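Side-chain contacts in NAD(FAD)-dependent dehydrogenase, NirB-family (N-terminal domain) (Clostridium acetobutylicum, PDB 3KLJ), which catalyses the NADH-dependent reduction of rubredoxin through one bound FAD, passing electrons into the dioxygen-scavenging chain of an obligate anaerobe: residues P45-R50 and G275-A280; N52-K57 and Y131-A136. One frame throughout, in Å; residues are numbered along the deposited sequence. Where two conformers were deposited one is given.

Contact 1 (P45-R50 and G275-A280); sequences PYYRPR and GLINIA. With FAD (flavin-adenine dinucleotide), chain B.
Ile277 sets its CD1 methyl against both Tyr47 and Pro49. This methyl lies over one face of the Tyr47 ring, 4.0 Å from Ile277 CD1 to the ring centroid and 14° off the normal, a CH-pi contact displaced toward the rim. The same methyl meets the proline ring, with Ile277 CD1 3.5 Å from Pro49 CD. CG1 of Ile277 stands anti to the backbone N (chi1 -163°), and chi2 is extended too, which carries CD1 across to both partners. This is the tight, buried part of the contact. The segments bury 142 Å² against each other, a modest area, and FAD makes contacts with both.

The Tyr47 side is the more open one: this residue is partly exposed, whereas Pro49 and Ile277 are buried. Tyr47 OH meets Ile277 CG2 at 3.6 Å. No hydrogen bond joins the two segments.

FAD links them instead. Pro49 lies against the isoalloxazine, with its CB 3.5 Å from FAD N5. Ile277 N, the first helical amide, donates to flavin O2 at 2.9 Å. The helix start would probably favour negative charge at that oxygen. Arg48 NE gives O2A of the FAD diphosphate a nearly straight bond, 2.7 Å and 167°, in the guanidinium plane. NH1 adds a weak bond to the same oxygen and also forms a salt bridge with Glu41. NH2 turns away from the phosphate to Tyr46 OH, tilted from that plane.

Segment 45-50 is part of the connection from strand 35-38 to helix 51-56. Segment 275-280 opens helix 277-291, where Leu276 is the N-cap residue. Ile277 and Ala280 rest on Pro19 and Ala20 of helix 19-28, beside the FAD-binding parallel sheet.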
loop_
_atom_site.group_PDB
_atom_site.type_symbol
_atom_site.label_atom_id
_atom_site.label_comp_id
_atom_site.label_asym_id
_atom_site.label_seq_id
_atom_site.Cartn_x
_atom_site.Cartn_y
_atom_site.Cartn_z
ATOM N N PRO A 45 5.459 2.307 -15.822
ATOM C CA PRO A 45 5.164 1.557 -14.607
ATOM C C PRO A 45 6.411 1.059 -13.884
ATOM O O PRO A 45 7.283 0.438 -14.492
ATOM C CB PRO A 45 4.344 0.380 -15.126
ATOM C CG PRO A 45 3.554 0.981 -16.240
ATOM C CD PRO A 45 4.453 2.040 -16.870
ATOM N N TYR A 46 6.470 1.323 -12.585
ATOM C CA TYR A 46 7.598 0.877 -11.777
ATOM C C TYR A 46 7.154 0.194 -10.493
ATOM O O TYR A 46 6.015 0.382 -10.036
ATOM C CB TYR A 46 8.551 2.036 -11.494
ATOM C CG TYR A 46 7.936 3.265 -10.848
ATOM C CD1 TYR A 46 7.473 4.334 -11.627
ATOM C CD2 TYR A 46 7.853 3.378 -9.458
ATOM C CE1 TYR A 46 6.936 5.485 -11.035
ATOM C CE2 TYR A 46 7.318 4.513 -8.856
ATOM C CZ TYR A 46 6.864 5.567 -9.650
ATOM O OH TYR A 46 6.340 6.691 -9.043
ATOM N N TYR A 47 8.054 -0.616 -9.935
ATOM C CA TYR A 47 7.773 -1.385 -8.725
ATOM C C TYR A 47 7.837 -0.443 -7.527
ATOM O O TYR A 47 8.867 -0.347 -6.834
ATOM C CB TYR A 47 8.768 -2.540 -8.567
ATOM C CG TYR A 47 8.237 -3.664 -7.703
ATOM C CD1 TYR A 47 8.454 -3.671 -6.327
ATOM C CD2 TYR A 47 7.505 -4.712 -8.262
ATOM C CE1 TYR A 47 7.955 -4.699 -5.522
ATOM C CE2 TYR A 47 7.011 -5.746 -7.472
ATOM C CZ TYR A 47 7.245 -5.732 -6.102
ATOM O OH TYR A 47 6.752 -6.730 -5.312
ATOM N N ARG A 48 6.726 0.256 -7.313
ATOM C CA ARG A 48 6.616 1.305 -6.293
ATOM C C ARG A 48 7.159 0.944 -4.882
ATOM O O ARG A 48 7.783 1.800 -4.254
ATOM C CB ARG A 48 5.165 1.821 -6.215
ATOM C CG ARG A 48 4.971 3.150 -5.448
ATOM C CD ARG A 48 3.489 3.629 -5.506
ATOM N NE ARG A 48 3.037 3.799 -6.893
ATOM C CZ ARG A 48 3.429 4.783 -7.706
ATOM N NH1 ARG A 48 2.977 4.836 -8.952
ATOM N NH2 ARG A 48 4.268 5.720 -7.281
ATOM N N PRO A 49 6.915 -0.300 -4.376
ATOM C CA PRO A 49 7.459 -0.632 -3.047
ATOM C C PRO A 49 8.977 -0.539 -2.904
ATOM O O PRO A 49 9.471 -0.569 -1.776
ATOM C CB PRO A 49 6.984 -2.081 -2.815
ATOM C CG PRO A 49 5.686 -2.163 -3.599
ATOM C CD PRO A 49 5.997 -1.356 -4.857
ATOM N N ARG A 50 9.709 -0.402 -4.010
ATOM C CA ARG A 50 11.166 -0.325 -3.919
ATOM C C ARG A 50 11.673 1.119 -3.862
ATOM O O ARG A 50 12.869 1.344 -3.938
ATOM C CB ARG A 50 11.857 -1.100 -5.050
ATOM C CG ARG A 50 11.265 -2.454 -5.296
ATOM C CD ARG A 50 12.287 -3.530 -5.474
ATOM N NE ARG A 50 12.929 -3.505 -6.773
ATOM C CZ ARG A 50 14.223 -3.263 -6.980
ATOM N NH1 ARG A 50 15.039 -3.007 -5.971
ATOM N NH2 ARG A 50 14.697 -3.272 -8.209
ATOM N N GLY A 275 -4.474 -2.278 -0.308
ATOM C CA GLY A 275 -3.406 -1.402 -0.793
ATOM C C GLY A 275 -2.069 -2.114 -0.898
ATOM O O GLY A 275 -1.048 -1.560 -0.518
ATOM N N LEU A 276 -2.094 -3.348 -1.407
ATOM C CA LEU A 276 -0.912 -4.191 -1.486
ATOM C C LEU A 276 -0.611 -4.515 -2.943
ATOM O O LEU A 276 -1.532 -4.603 -3.755
ATOM C CB LEU A 276 -1.117 -5.481 -0.679
ATOM C CG LEU A 276 -1.332 -5.314 0.830
ATOM C CD1 LEU A 276 -1.764 -6.629 1.504
ATOM C CD2 LEU A 276 -0.072 -4.772 1.472
ATOM N N ILE A 277 0.673 -4.706 -3.258
ATOM C CA ILE A 277 1.091 -4.895 -4.652
ATOM C C ILE A 277 0.657 -6.224 -5.281
ATOM O O ILE A 277 0.298 -6.241 -6.460
ATOM C CB ILE A 277 2.604 -4.560 -4.908
ATOM C CG1 ILE A 277 2.849 -4.378 -6.417
ATOM C CG2 ILE A 277 3.522 -5.603 -4.290
ATOM C CD1 ILE A 277 3.963 -3.461 -6.776
ATOM N N ASN A 278 0.643 -7.325 -4.524
ATOM C CA ASN A 278 0.183 -8.584 -5.108
ATOM C C ASN A 278 -1.295 -8.508 -5.531
ATOM O O ASN A 278 -1.688 -9.113 -6.527
ATOM C CB ASN A 278 0.489 -9.802 -4.217
ATOM C CG ASN A 278 -0.168 -9.725 -2.851
ATOM O OD1 ASN A 278 -0.750 -8.706 -2.476
ATOM N ND2 ASN A 278 -0.070 -10.814 -2.092
ATOM N N ILE A 279 -2.090 -7.733 -4.796
ATOM C CA ILE A 279 -3.493 -7.460 -5.148
ATOM C C ILE A 279 -3.592 -6.624 -6.430
ATOM O O ILE A 279 -4.439 -6.888 -7.278
ATOM C CB ILE A 279 -4.242 -6.768 -3.976
ATOM C CG1 ILE A 279 -4.289 -7.728 -2.783
ATOM C CG2 ILE A 279 -5.655 -6.325 -4.388
ATOM C CD1 ILE A 279 -4.882 -7.156 -1.508
ATOM N N ALA A 280 -2.727 -5.618 -6.555
ATOM C CA ALA A 280 -2.664 -4.778 -7.751
ATOM C C ALA A 280 -2.376 -5.614 -8.994
ATOM O O ALA A 280 -3.064 -5.495 -10.012
ATOM C CB ALA A 280 -1.612 -3.683 -7.583
HETATM P PA FAD B . -0.230 3.002 -8.200
HETATM O O1A FAD B . -0.460 4.184 -7.296
HETATM O O2A FAD B . 1.080 2.304 -7.930
HETATM O O5B FAD B . -0.296 3.474 -9.724
HETATM C C5B FAD B . -1.359 4.286 -10.188
HETATM C C4B FAD B . -0.831 5.250 -11.252
HETATM O O4B FAD B . -1.918 5.985 -11.813
HETATM C C3B FAD B . 0.123 6.275 -10.644
HETATM O O3B FAD B . 1.319 6.304 -11.406
HETATM C C2B FAD B . -0.615 7.598 -10.722
HETATM O O2B FAD B . 0.244 8.680 -11.007
HETATM C C1B FAD B . -1.585 7.361 -11.871
HETATM N N9A FAD B . -2.793 8.204 -11.810
HETATM C C8A FAD B . -3.466 8.622 -10.693
HETATM N N7A FAD B . -4.521 9.375 -11.083
HETATM C C5A FAD B . -4.539 9.440 -12.430
HETATM C C6A FAD B . -5.390 10.082 -13.330
HETATM N N6A FAD B . -6.246 11.009 -12.896
HETATM N N1A FAD B . -5.138 9.967 -14.686
HETATM C C2A FAD B . -4.060 9.232 -15.145
HETATM N N3A FAD B . -3.215 8.610 -14.245
HETATM C C4A FAD B . -3.454 8.709 -12.904
HETATM N N1 FAD B . 2.698 -2.804 -1.068
HETATM C C2 FAD B . 2.979 -4.065 -0.587
HETATM O O2 FAD B . 2.214 -4.984 -0.828
HETATM N N3 FAD B . 4.127 -4.308 0.138
HETATM C C4 FAD B . 5.000 -3.279 0.403
HETATM O O4 FAD B . 6.010 -3.526 1.067
HETATM C C4X FAD B . 4.722 -1.987 -0.066
HETATM N N5 FAD B . 5.590 -0.934 0.179
HETATM C C5X FAD B . 5.310 0.335 -0.293
HETATM C C6 FAD B . 6.190 1.395 -0.035
HETATM C C7 FAD B . 5.897 2.676 -0.532
HETATM C C7M FAD B . 6.834 3.815 -0.258
HETATM C C8 FAD B . 4.731 2.894 -1.266
HETATM C C8M FAD B . 4.388 4.260 -1.804
HETATM C C9 FAD B . 3.861 1.838 -1.511
HETATM C C9A FAD B . 4.148 0.557 -1.031
HETATM N N10 FAD B . 3.275 -0.499 -1.288
HETATM C C10 FAD B . 3.562 -1.763 -0.809
HETATM C "C1'" FAD B . 2.018 -0.262 -2.058
HETATM C "C2'" FAD B . 2.142 -0.647 -3.517
HETATM O "O2'" FAD B . 3.088 0.209 -4.124
HETATM C "C3'" FAD B . 0.775 -0.463 -4.145
HETATM O "O3'" FAD B . -0.129 -1.405 -3.597
HETATM C "C4'" FAD B . 0.782 -0.629 -5.655
HETATM O "O4'" FAD B . 1.706 0.271 -6.252
HETATM C "C5'" FAD B . -0.612 -0.307 -6.179
HETATM O "O5'" FAD B . -0.534 -0.277 -7.581
HETATM P P FAD B . -1.642 0.499 -8.415
HETATM O O1P FAD B . -1.350 0.320 -9.896
HETATM O O2P FAD B . -3.032 0.080 -8.001
HETATM O O3P FAD B . -1.505 2.046 -7.976
#

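Contact 2 (N52-K57 and Y131-A136); sequences NEIIAK and YSYDDA. With FAD (flavin-adenine dinucleotide), chain B.
The Tyr133 ring takes Ile54 CD1 at its edge, near the ring plane, while Ile54 CG2 approaches CE1 obliquely at 3.7 Å. The two side chains cross at about a right angle. A second ring, Tyr43, meets Tyr133 edge-to-face. Tyr131 is also used at its edge: FAD O1A lies in its ring plane, and Tyr131 OH donates to that oxygen at 2.5 Å.

Ala136 extends the apolar patch. Its CB is 4.1 Å from Ile54 CG2, and Ile55 CD1 approaches the same methyl. CG of Tyr133 is anti to the backbone N (chi1 177°), which carries the ring out from its helix to Ile54. All four touching residues are buried, and no hydrogen bond crosses between the segments.

Segment 131-136 has a polar network of its own. Ser132 and Asp135 form a capping box: Asp135 N donates to Ser132 OG at 3.0 Å, and Ser132 N donates to Asp135 OD1 at 2.9 Å. Tyr131 N also bonds to OD1, from the opposite face of the carboxylate plane.

The chemistry thus divides in two. Between the two segments the contacts are apolar, made by residues of helices 51-56 and 133-146. The capping box ties down the turn that carries Tyr131, which probably helps hold its hydroxyl, also bonded by Ser114 N, at the FAD phosphate.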
loop_
_atom_site.group_PDB
_atom_site.type_symbol
_atom_site.label_atom_id
_atom_site.label_comp_id
_atom_site.label_asym_id
_atom_site.label_seq_id
_atom_site.Cartn_x
_atom_site.Cartn_y
_atom_site.Cartn_z
ATOM N N ASN A 52 12.024 2.958 -1.384
ATOM C CA ASN A 52 12.967 3.054 -0.276
ATOM C C ASN A 52 14.408 2.771 -0.710
ATOM O O ASN A 52 15.345 3.287 -0.116
ATOM C CB ASN A 52 12.539 2.147 0.882
ATOM C CG ASN A 52 11.431 2.766 1.722
ATOM O OD1 ASN A 52 11.488 3.948 2.058
ATOM N ND2 ASN A 52 10.419 1.973 2.058
ATOM N N GLU A 53 14.572 1.975 -1.769
ATOM C CA GLU A 53 15.898 1.645 -2.308
ATOM C C GLU A 53 16.515 2.772 -3.134
ATOM O O GLU A 53 17.744 2.863 -3.258
ATOM C CB GLU A 53 15.850 0.360 -3.132
ATOM C CG GLU A 53 15.414 -0.853 -2.338
ATOM C CD GLU A 53 15.508 -2.132 -3.132
ATOM O OE1 GLU A 53 16.596 -2.427 -3.673
ATOM O OE2 GLU A 53 14.486 -2.850 -3.214
ATOM N N ILE A 54 15.660 3.615 -3.702
ATOM C CA ILE A 54 16.102 4.833 -4.375
ATOM C C ILE A 54 16.837 5.696 -3.341
ATOM O O ILE A 54 17.908 6.238 -3.611
ATOM C CB ILE A 54 14.891 5.621 -4.995
ATOM C CG1 ILE A 54 14.072 4.740 -5.951
ATOM C CG2 ILE A 54 15.346 6.925 -5.649
ATOM C CD1 ILE A 54 14.859 4.093 -7.082
ATOM N N ILE A 55 16.261 5.773 -2.144
ATOM C CA ILE A 55 16.870 6.476 -1.022
ATOM C C ILE A 55 18.057 5.671 -0.446
ATOM O O ILE A 55 19.179 6.165 -0.434
ATOM C CB ILE A 55 15.806 6.827 0.063
ATOM C CG1 ILE A 55 14.807 7.857 -0.489
ATOM C CG2 ILE A 55 16.468 7.356 1.335
ATOM C CD1 ILE A 55 13.439 7.824 0.161
ATOM N N ALA A 56 17.816 4.430 -0.007
ATOM C CA ALA A 56 18.852 3.630 0.676
ATOM C C ALA A 56 20.081 3.222 -0.158
ATOM O O ALA A 56 21.196 3.162 0.370
ATOM C CB ALA A 56 18.233 2.391 1.350
ATOM N N LYS A 57 19.874 2.922 -1.440
ATOM C CA LYS A 57 20.946 2.383 -2.290
ATOM C C LYS A 57 21.339 3.299 -3.442
ATOM O O LYS A 57 22.188 2.931 -4.271
ATOM C CB LYS A 57 20.553 1.012 -2.849
ATOM C CG LYS A 57 20.646 -0.164 -1.852
ATOM C CD LYS A 57 20.005 -1.388 -2.484
ATOM C CE LYS A 57 20.044 -2.610 -1.575
ATOM N NZ LYS A 57 19.120 -3.635 -2.129
ATOM N N TYR A 131 5.301 8.888 -1.985
ATOM C CA TYR A 131 4.407 8.088 -2.805
ATOM C C TYR A 131 5.065 7.760 -4.143
ATOM O O TYR A 131 5.066 6.602 -4.565
ATOM C CB TYR A 131 3.044 8.764 -3.031
ATOM C CG TYR A 131 2.040 7.749 -3.533
ATOM C CD1 TYR A 131 1.382 6.907 -2.637
ATOM C CD2 TYR A 131 1.800 7.580 -4.900
ATOM C CE1 TYR A 131 0.497 5.938 -3.078
ATOM C CE2 TYR A 131 0.915 6.612 -5.353
ATOM C CZ TYR A 131 0.269 5.790 -4.426
ATOM O OH TYR A 131 -0.627 4.828 -4.838
ATOM N N SER A 132 5.637 8.782 -4.780
ATOM C CA SER A 132 6.134 8.690 -6.154
ATOM C C SER A 132 7.653 8.704 -6.243
ATOM O O SER A 132 8.338 9.039 -5.276
ATOM C CB SER A 132 5.596 9.854 -6.965
ATOM O OG SER A 132 6.190 11.055 -6.516
ATOM N N TYR A 133 8.180 8.356 -7.415
ATOM C CA TYR A 133 9.627 8.440 -7.641
ATOM C C TYR A 133 10.139 9.868 -7.444
ATOM O O TYR A 133 11.197 10.070 -6.856
ATOM C CB TYR A 133 10.002 7.911 -9.023
ATOM C CG TYR A 133 11.481 8.031 -9.334
ATOM C CD1 TYR A 133 12.409 7.162 -8.753
ATOM C CD2 TYR A 133 11.956 9.025 -10.200
ATOM C CE1 TYR A 133 13.777 7.274 -9.029
ATOM C CE2 TYR A 133 13.329 9.143 -10.482
ATOM C CZ TYR A 133 14.224 8.265 -9.893
ATOM O OH TYR A 133 15.573 8.363 -10.165
ATOM N N ASP A 134 9.384 10.854 -7.933
ATOM C CA ASP A 134 9.747 12.264 -7.735
ATOM C C ASP A 134 9.750 12.654 -6.251
ATOM O O ASP A 134 10.587 13.446 -5.823
ATOM C CB ASP A 134 8.840 13.190 -8.551
ATOM C CG ASP A 134 9.203 13.216 -10.038
ATOM O OD1 ASP A 134 10.299 12.753 -10.419
ATOM O OD2 ASP A 134 8.383 13.701 -10.840
ATOM N N ASP A 135 8.822 12.087 -5.480
ATOM C CA ASP A 135 8.778 12.255 -4.026
ATOM C C ASP A 135 10.087 11.801 -3.386
ATOM O O ASP A 135 10.699 12.548 -2.617
ATOM C CB ASP A 135 7.624 11.445 -3.412
ATOM C CG ASP A 135 6.260 12.112 -3.582
ATOM O OD1 ASP A 135 5.245 11.390 -3.495
ATOM O OD2 ASP A 135 6.193 13.339 -3.777
ATOM N N ALA A 136 10.506 10.576 -3.715
ATOM C CA ALA A 136 11.759 10.017 -3.221
ATOM C C ALA A 136 12.924 10.977 -3.459
ATOM O O ALA A 136 13.677 11.259 -2.536
ATOM C CB ALA A 136 12.038 8.659 -3.853
HETATM P PA FAD B . -0.230 3.002 -8.200
HETATM O O1A FAD B . -0.460 4.184 -7.296
HETATM O O2A FAD B . 1.080 2.304 -7.930
HETATM O O5B FAD B . -0.296 3.474 -9.724
HETATM C C5B FAD B . -1.359 4.286 -10.188
HETATM C C4B FAD B . -0.831 5.250 -11.252
HETATM O O4B FAD B . -1.918 5.985 -11.813
HETATM C C3B FAD B . 0.123 6.275 -10.644
HETATM O O3B FAD B . 1.319 6.304 -11.406
HETATM C C2B FAD B . -0.615 7.598 -10.722
HETATM O O2B FAD B . 0.244 8.680 -11.007
HETATM C C1B FAD B . -1.585 7.361 -11.871
HETATM N N9A FAD B . -2.793 8.204 -11.810
HETATM C C8A FAD B . -3.466 8.622 -10.693
HETATM N N7A FAD B . -4.521 9.375 -11.083
HETATM C C5A FAD B . -4.539 9.440 -12.430
HETATM C C6A FAD B . -5.390 10.082 -13.330
HETATM N N6A FAD B . -6.246 11.009 -12.896
HETATM N N1A FAD B . -5.138 9.967 -14.686
HETATM C C2A FAD B . -4.060 9.232 -15.145
HETATM N N3A FAD B . -3.215 8.610 -14.245
HETATM C C4A FAD B . -3.454 8.709 -12.904
HETATM N N1 FAD B . 2.698 -2.804 -1.068
HETATM C C2 FAD B . 2.979 -4.065 -0.587
HETATM O O2 FAD B . 2.214 -4.984 -0.828
HETATM N N3 FAD B . 4.127 -4.308 0.138
HETATM C C4 FAD B . 5.000 -3.279 0.403
HETATM O O4 FAD B . 6.010 -3.526 1.067
HETATM C C4X FAD B . 4.722 -1.987 -0.066
HETATM N N5 FAD B . 5.590 -0.934 0.179
HETATM C C5X FAD B . 5.310 0.335 -0.293
HETATM C C6 FAD B . 6.190 1.395 -0.035
HETATM C C7 FAD B . 5.897 2.676 -0.532
HETATM C C7M FAD B . 6.834 3.815 -0.258
HETATM C C8 FAD B . 4.731 2.894 -1.266
HETATM C C8M FAD B . 4.388 4.260 -1.804
HETATM C C9 FAD B . 3.861 1.838 -1.511
HETATM C C9A FAD B . 4.148 0.557 -1.031
HETATM N N10 FAD B . 3.275 -0.499 -1.288
HETATM C C10 FAD B . 3.562 -1.763 -0.809
HETATM C "C1'" FAD B . 2.018 -0.262 -2.058
HETATM C "C2'" FAD B . 2.142 -0.647 -3.517
HETATM O "O2'" FAD B . 3.088 0.209 -4.124
HETATM C "C3'" FAD B . 0.775 -0.463 -4.145
HETATM O "O3'" FAD B . -0.129 -1.405 -3.597
HETATM C "C4'" FAD B . 0.782 -0.629 -5.655
HETATM O "O4'" FAD B . 1.706 0.271 -6.252
HETATM C "C5'" FAD B . -0.612 -0.307 -6.179
HETATM O "O5'" FAD B . -0.534 -0.277 -7.581
HETATM P P FAD B . -1.642 0.499 -8.415
HETATM O O1P FAD B . -1.350 0.320 -9.896
HETATM O O2P FAD B . -3.032 0.080 -8.001
HETATM O O3P FAD B . -1.505 2.046 -7.976
#

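The centres of contacts 1 and 2 lie 14 Å apart, and both touch FAD. Along the chain, 45-50 and 52-57 come nearly in succession, then 131-136, and 275-280 last. Helix 51-56 therefore follows directly on the loop of contact 1. The two contacts also meet directly. Arg48 NH2 probably bonds to Tyr131 O at 3.0 Å, and Tyr46 OH probably bonds to Tyr133 N at the same distance. Contact 1 lies within the FAD-binding domain. Contact 2 joins that domain to helix 133-146 of the NADH-binding domain, so the NADH-binding domain, through Tyr131, also contributes to holding the cofactor.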